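Response regulator receiver domain protein (CheY) (Rhodospirillum rubrum, PDB 3HEB) is probably a CheY-like response regulator, receiving a phosphoryl group on an aspartate to relay a signal in two-component transduction. Local coordinates at residues S41-N44 against Y45-D49; D71-G74 against I75-L78. All coordinates share one frame; numbering follows the deposited sequence.

Interaction 1: S41-N44 against Y45-D49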
ATOM      1  N   SER A  41     -15.117  -9.779 -16.657  1.00 17.00           N
ATOM      2  CA  SER A  41     -14.535  -8.876 -17.633  1.00 15.98           C
ATOM      3  C   SER A  41     -13.252  -8.277 -17.084  1.00 16.06           C
ATOM      4  O   SER A  41     -12.303  -8.047 -17.833  1.00 16.62           O
ATOM      5  CB  SER A  41     -15.527  -7.765 -17.976  1.00 16.58           C
ATOM      6  OG  SER A  41     -15.992  -7.120 -16.807  1.00 18.04           O
ATOM      7  N   ALA A  42     -13.229  -8.032 -15.774  1.00 15.94           N
ATOM      8  CA  ALA A  42     -12.052  -7.459 -15.124  1.00 15.31           C
ATOM      9  C   ALA A  42     -10.876  -8.426 -15.239  1.00 14.34           C
ATOM     10  O   ALA A  42      -9.763  -8.015 -15.560  1.00 14.61           O
ATOM     11  CB  ALA A  42     -12.351  -7.145 -13.660  1.00 12.08           C
ATOM     12  N   LEU A  43     -11.121  -9.707 -14.983  1.00 13.90           N
ATOM     13  CA  LEU A  43     -10.067 -10.705 -15.097  1.00 15.98           C
ATOM     14  C   LEU A  43      -9.692 -10.872 -16.572  1.00 18.02           C
ATOM     15  O   LEU A  43      -8.537 -11.135 -16.904  1.00 18.71           O
ATOM     16  CB  LEU A  43     -10.521 -12.049 -14.518  1.00 14.29           C
ATOM     17  CG  LEU A  43     -10.676 -12.125 -12.997  1.00 14.71           C
ATOM     18  CD1 LEU A  43     -11.312 -13.457 -12.617  1.00 15.68           C
ATOM     19  CD2 LEU A  43      -9.317 -11.977 -12.327  1.00 15.11           C
ATOM     20  N   ASN A  44     -10.678 -10.720 -17.453  1.00 19.05           N
ATOM     21  CA  ASN A  44     -10.437 -10.830 -18.890  1.00 20.59           C
ATOM     22  C   ASN A  44      -9.374  -9.824 -19.340  1.00 19.91           C
ATOM     23  O   ASN A  44      -8.410 -10.171 -20.025  1.00 18.75           O
ATOM     24  CB  ASN A  44     -11.719 -10.564 -19.668  1.00 22.95           C
ATOM     25  CG  ASN A  44     -11.455 -10.320 -21.133  1.00 25.70           C
ATOM     26  OD1 ASN A  44     -10.988 -11.209 -21.844  1.00 27.10           O
ATOM     27  ND2 ASN A  44     -11.732  -9.101 -21.594  1.00 28.26           N
ATOM     28  N   TYR A  45      -9.574  -8.570 -18.948  1.00 18.71           N
ATOM     29  CA  TYR A  45      -8.664  -7.484 -19.288  1.00 17.40           C
ATOM     30  C   TYR A  45      -7.265  -7.708 -18.720  1.00 16.76           C
ATOM     31  O   TYR A  45      -6.262  -7.527 -19.406  1.00 15.18           O
ATOM     32  CB  TYR A  45      -9.226  -6.165 -18.749  1.00 17.43           C
ATOM     33  CG  TYR A  45      -8.248  -5.013 -18.814  1.00 18.75           C
ATOM     34  CD1 TYR A  45      -7.902  -4.437 -20.042  1.00 18.02           C
ATOM     35  CD2 TYR A  45      -7.638  -4.524 -17.657  1.00 16.54           C
ATOM     36  CE1 TYR A  45      -6.974  -3.410 -20.122  1.00 18.26           C
ATOM     37  CE2 TYR A  45      -6.701  -3.488 -17.723  1.00 18.01           C
ATOM     38  CZ  TYR A  45      -6.373  -2.938 -18.962  1.00 18.90           C
ATOM     39  OH  TYR A  45      -5.439  -1.931 -19.046  1.00 18.02           O
ATOM     40  N   LEU A  46      -7.217  -8.107 -17.455  1.00 17.77           N
ATOM     41  CA  LEU A  46      -5.969  -8.340 -16.744  1.00 18.13           C
ATOM     42  C   LEU A  46      -5.174  -9.561 -17.197  1.00 19.34           C
ATOM     43  O   LEU A  46      -3.942  -9.524 -17.234  1.00 17.52           O
ATOM     44  CB  LEU A  46      -6.266  -8.467 -15.251  1.00 18.46           C
ATOM     45  CG  LEU A  46      -5.948  -7.318 -14.285  1.00 20.79           C
ATOM     46  CD1 LEU A  46      -5.910  -5.979 -14.998  1.00 19.89           C
ATOM     47  CD2 LEU A  46      -6.988  -7.334 -13.161  1.00 17.55           C
ATOM     48  N   PHE A  47      -5.870 -10.643 -17.531  1.00 20.64           N
ATOM     49  CA  PHE A  47      -5.194 -11.868 -17.935  1.00 23.61           C
ATOM     50  C   PHE A  47      -5.295 -12.219 -19.416  1.00 25.99           C
ATOM     51  O   PHE A  47      -4.504 -13.019 -19.922  1.00 26.05           O
ATOM     52  CB  PHE A  47      -5.697 -13.040 -17.082  1.00 22.26           C
ATOM     53  CG  PHE A  47      -5.413 -12.879 -15.618  1.00 21.82           C
ATOM     54  CD1 PHE A  47      -6.378 -12.358 -14.759  1.00 20.84           C
ATOM     55  CD2 PHE A  47      -4.156 -13.206 -15.104  1.00 22.32           C
ATOM     56  CE1 PHE A  47      -6.092 -12.164 -13.408  1.00 22.10           C
ATOM     57  CE2 PHE A  47      -3.858 -13.015 -13.751  1.00 19.93           C
ATOM     58  CZ  PHE A  47      -4.827 -12.494 -12.904  1.00 22.43           C
ATOM     59  N   GLY A  48      -6.255 -11.615 -20.110  1.00 29.24           N
ATOM     60  CA  GLY A  48      -6.422 -11.887 -21.527  1.00 30.12           C
ATOM     61  C   GLY A  48      -7.268 -13.118 -21.782  1.00 31.07           C
ATOM     62  O   GLY A  48      -7.641 -13.829 -20.849  1.00 30.25           O
ATOM     63  N   ASP A  49      -7.561 -13.376 -23.050  1.00 32.88           N
ATOM     64  CA  ASP A  49      -8.377 -14.518 -23.432  1.00 34.53           C
ATOM     65  C   ASP A  49      -7.660 -15.830 -23.180  1.00 35.08           C
ATOM     66  O   ASP A  49      -8.295 -16.837 -22.872  1.00 36.18           O
ATOM     67  CB  ASP A  49      -8.767 -14.408 -24.903  1.00 36.91           C
ATOM     68  CG  ASP A  49      -9.598 -13.179 -25.185  1.00 39.05           C
ATOM     69  OD1 ASP A  49     -10.646 -13.025 -24.519  1.00 40.71           O
ATOM     70  OD2 ASP A  49      -9.209 -12.367 -26.057  1.00 38.67           O
TER

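Interaction 2: D71-G74 against I75-L78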
ATOM      1  N   ASP A  71     -20.637 -11.579  -9.753  1.00 20.04           N
ATOM      2  CA  ASP A  71     -20.350 -12.878 -10.338  1.00 18.92           C
ATOM      3  C   ASP A  71     -19.291 -13.683  -9.602  1.00 19.71           C
ATOM      4  O   ASP A  71     -19.113 -14.873  -9.879  1.00 20.52           O
ATOM      5  CB  ASP A  71     -19.953 -12.701 -11.802  1.00 18.01           C
ATOM      6  CG  ASP A  71     -18.802 -11.730 -11.981  1.00 18.66           C
ATOM      7  OD1 ASP A  71     -18.408 -11.077 -10.989  1.00 15.20           O
ATOM      8  OD2 ASP A  71     -18.291 -11.616 -13.122  1.00 21.92           O
HETATM    9  N   MSE A  72     -18.594 -13.042  -8.667  1.00 18.88           N
HETATM   10  CA  MSE A  72     -17.559 -13.717  -7.882  1.00 17.25           C
HETATM   11  C   MSE A  72     -17.242 -12.847  -6.681  1.00 18.33           C
HETATM   12  O   MSE A  72     -17.982 -11.908  -6.379  1.00 19.45           O
HETATM   13  CB  MSE A  72     -16.281 -13.940  -8.724  1.00 14.62           C
HETATM   14  CG  MSE A  72     -15.625 -12.670  -9.314  1.00 11.49           C
HETATM   15 SE   MSE A  72     -14.249 -13.000 -10.476  1.00  3.90          SE
HETATM   16  CE  MSE A  72     -15.126 -13.526 -11.868  1.00  2.92           C
ATOM     17  N   THR A  73     -16.160 -13.172  -5.986  1.00 18.71           N
ATOM     18  CA  THR A  73     -15.730 -12.366  -4.857  1.00 19.44           C
ATOM     19  C   THR A  73     -14.388 -11.781  -5.243  1.00 18.29           C
ATOM     20  O   THR A  73     -13.556 -12.462  -5.837  1.00 19.04           O
ATOM     21  CB  THR A  73     -15.550 -13.186  -3.566  1.00 20.93           C
ATOM     22  OG1 THR A  73     -15.075 -12.312  -2.526  1.00 23.66           O
ATOM     23  CG2 THR A  73     -14.560 -14.328  -3.782  1.00 18.16           C
ATOM     24  N   GLY A  74     -14.188 -10.511  -4.918  1.00 17.09           N
ATOM     25  CA  GLY A  74     -12.943  -9.857  -5.249  1.00 16.19           C
ATOM     26  C   GLY A  74     -11.715 -10.489  -4.619  1.00 17.68           C
ATOM     27  O   GLY A  74     -10.599 -10.304  -5.122  1.00 17.10           O
ATOM     28  N   ILE A  75     -11.888 -11.224  -3.525  1.00 17.17           N
ATOM     29  CA  ILE A  75     -10.731 -11.849  -2.896  1.00 19.83           C
ATOM     30  C   ILE A  75     -10.048 -12.795  -3.879  1.00 20.07           C
ATOM     31  O   ILE A  75      -8.824 -12.851  -3.950  1.00 19.20           O
ATOM     32  CB  ILE A  75     -11.114 -12.608  -1.602  1.00 21.16           C
ATOM     33  CG1 ILE A  75     -11.209 -11.612  -0.446  1.00 23.15           C
ATOM     34  CG2 ILE A  75     -10.070 -13.677  -1.271  1.00 23.58           C
ATOM     35  CD1 ILE A  75     -11.546 -12.243   0.889  1.00 24.90           C
ATOM     36  N   ASP A  76     -10.839 -13.523  -4.657  1.00 19.61           N
ATOM     37  CA  ASP A  76     -10.248 -14.438  -5.619  1.00 19.47           C
ATOM     38  C   ASP A  76      -9.575 -13.711  -6.778  1.00 18.55           C
ATOM     39  O   ASP A  76      -8.639 -14.230  -7.382  1.00 20.28           O
ATOM     40  CB  ASP A  76     -11.305 -15.420  -6.106  1.00 19.82           C
ATOM     41  CG  ASP A  76     -11.710 -16.391  -5.016  1.00 18.49           C
ATOM     42  OD1 ASP A  76     -10.812 -17.042  -4.448  1.00 17.22           O
ATOM     43  OD2 ASP A  76     -12.911 -16.503  -4.719  1.00 19.15           O
ATOM     44  N   ILE A  77     -10.040 -12.504  -7.085  1.00 16.38           N
ATOM     45  CA  ILE A  77      -9.418 -11.724  -8.144  1.00 15.01           C
ATOM     46  C   ILE A  77      -8.028 -11.363  -7.610  1.00 15.01           C
ATOM     47  O   ILE A  77      -7.031 -11.478  -8.317  1.00 15.25           O
ATOM     48  CB  ILE A  77     -10.218 -10.423  -8.451  1.00 12.02           C
ATOM     49  CG1 ILE A  77     -11.577 -10.776  -9.072  1.00 11.99           C
ATOM     50  CG2 ILE A  77      -9.420  -9.532  -9.388  1.00  9.32           C
ATOM     51  CD1 ILE A  77     -12.424  -9.582  -9.466  1.00  8.27           C
ATOM     52  N   LEU A  78      -7.988 -10.954  -6.343  1.00 16.15           N
ATOM     53  CA  LEU A  78      -6.761 -10.573  -5.642  1.00 16.81           C
ATOM     54  C   LEU A  78      -5.773 -11.733  -5.655  1.00 17.19           C
ATOM     55  O   LEU A  78      -4.596 -11.554  -5.961  1.00 17.07           O
ATOM     56  CB  LEU A  78      -7.086 -10.214  -4.185  1.00 16.35           C
ATOM     57  CG  LEU A  78      -6.141  -9.403  -3.287  1.00 18.82           C
ATOM     58  CD1 LEU A  78      -6.502  -9.706  -1.840  1.00 19.87           C
ATOM     59  CD2 LEU A  78      -4.694  -9.743  -3.520  1.00 19.41           C
TER

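Interaction 1: S41-N44 against Y45-D49
S41 accepts from the amide of Y45 (N to S41 O 3.0 Å, N-H...O angle 162°), and A42 O takes the next donor, L46 N, at 3.2 Å, so the carbonyls here are met one turn later. L43 adds a side-chain contact to this pattern. Its O receives F47 N at 2.8 Å, while its CD2 branch lies 3.4 Å from F47 CE1. One turn apart and with the same first torsion, CG anti to the carbonyl carbon, the two side chains point the same way. L43 O also sits at the edge of the F47 ring, near its plane. N44 serves the helix end: its carbonyl takes G48 N at 2.6 Å, with the N-H bent to 136°. The N44 side chain runs alongside that of D49; an alanine here would probably leave the D49 carboxylate without its polar neighbour and open a gap on the side where K51 also packs. G48 leaves helical geometry with positive phi, where a CB would be jammed against the carbonyl O of F47. Four successive i to i+4 bonds closed by a glycine typify an alpha-helix C-terminus, here that of helix 39-47 in the CheY-like receiver fold.

Interaction 2: D71-G74 against I75-L78
M72, modelled as selenomethionine, makes the apolar contact: its SE lies 3.7 Å from I77 CG1 and 4.0 Å from I77 CD1. The two side chains cross at about a right angle, so the selenium rests against one ethyl branch without running along it. CG sits between the backbone N and the carbonyl carbon (chi1 58°), and the extended chi2 then carries the selenium to the helix; the bend at chi3 only swings the terminal methyl. T40 and L43 of helix 39-47 also touch M72.

The backbone bonds start the helix. T73 O takes D76 N at 3.1 Å, an i to i+3 bond whose donor lies 49° out of the carbonyl plane, off a lone pair. G74 O is gripped twice: L78 N makes a nearly straight bond of 3.0 Å (163°), and I77 N adds a weak, bent one at the same distance. The I77 CB, 3.4 Å from G74 O, packs against this doubly held carbonyl.

The T73 and D71 side chains find their partners outside the two segments. T73 OG1 is hydrogen-bonded to L67 O. G74 pairs through its backbone with the same L67, and the D71 carboxylate reaches G39 and T40.

This loop, which follows strand 61-65 and D66, the predicted phosphorylation site, and passes through G74 into helix 74-83, is consistent with the D-x-x-x-P-x-x-x-G segment of receiver domains.

Overall arrangement
Both interactions are helix-end contacts of one receiver domain, a parallel sheet flanked by helices, and they illustrate opposite ends: interaction 1 closes helix 39-47, interaction 2 opens helix 74-83. Each is partly buried, with its centre about 13 Å from that of the other. They meet through L43, whose CD1 lies 3.7 Å from M72 SE and whose CD2 lies 3.8 Å from I77 CG2, so the apolar pairs of both belong to one interface between helix 39-47 and helix 74-83 with the loop leading into it. Their outer parts differ: 45-49 ends in a polar, solvent-facing turn around D49, whereas 71-74 ties its polar side chains to L67 and to the start of helix 39-47.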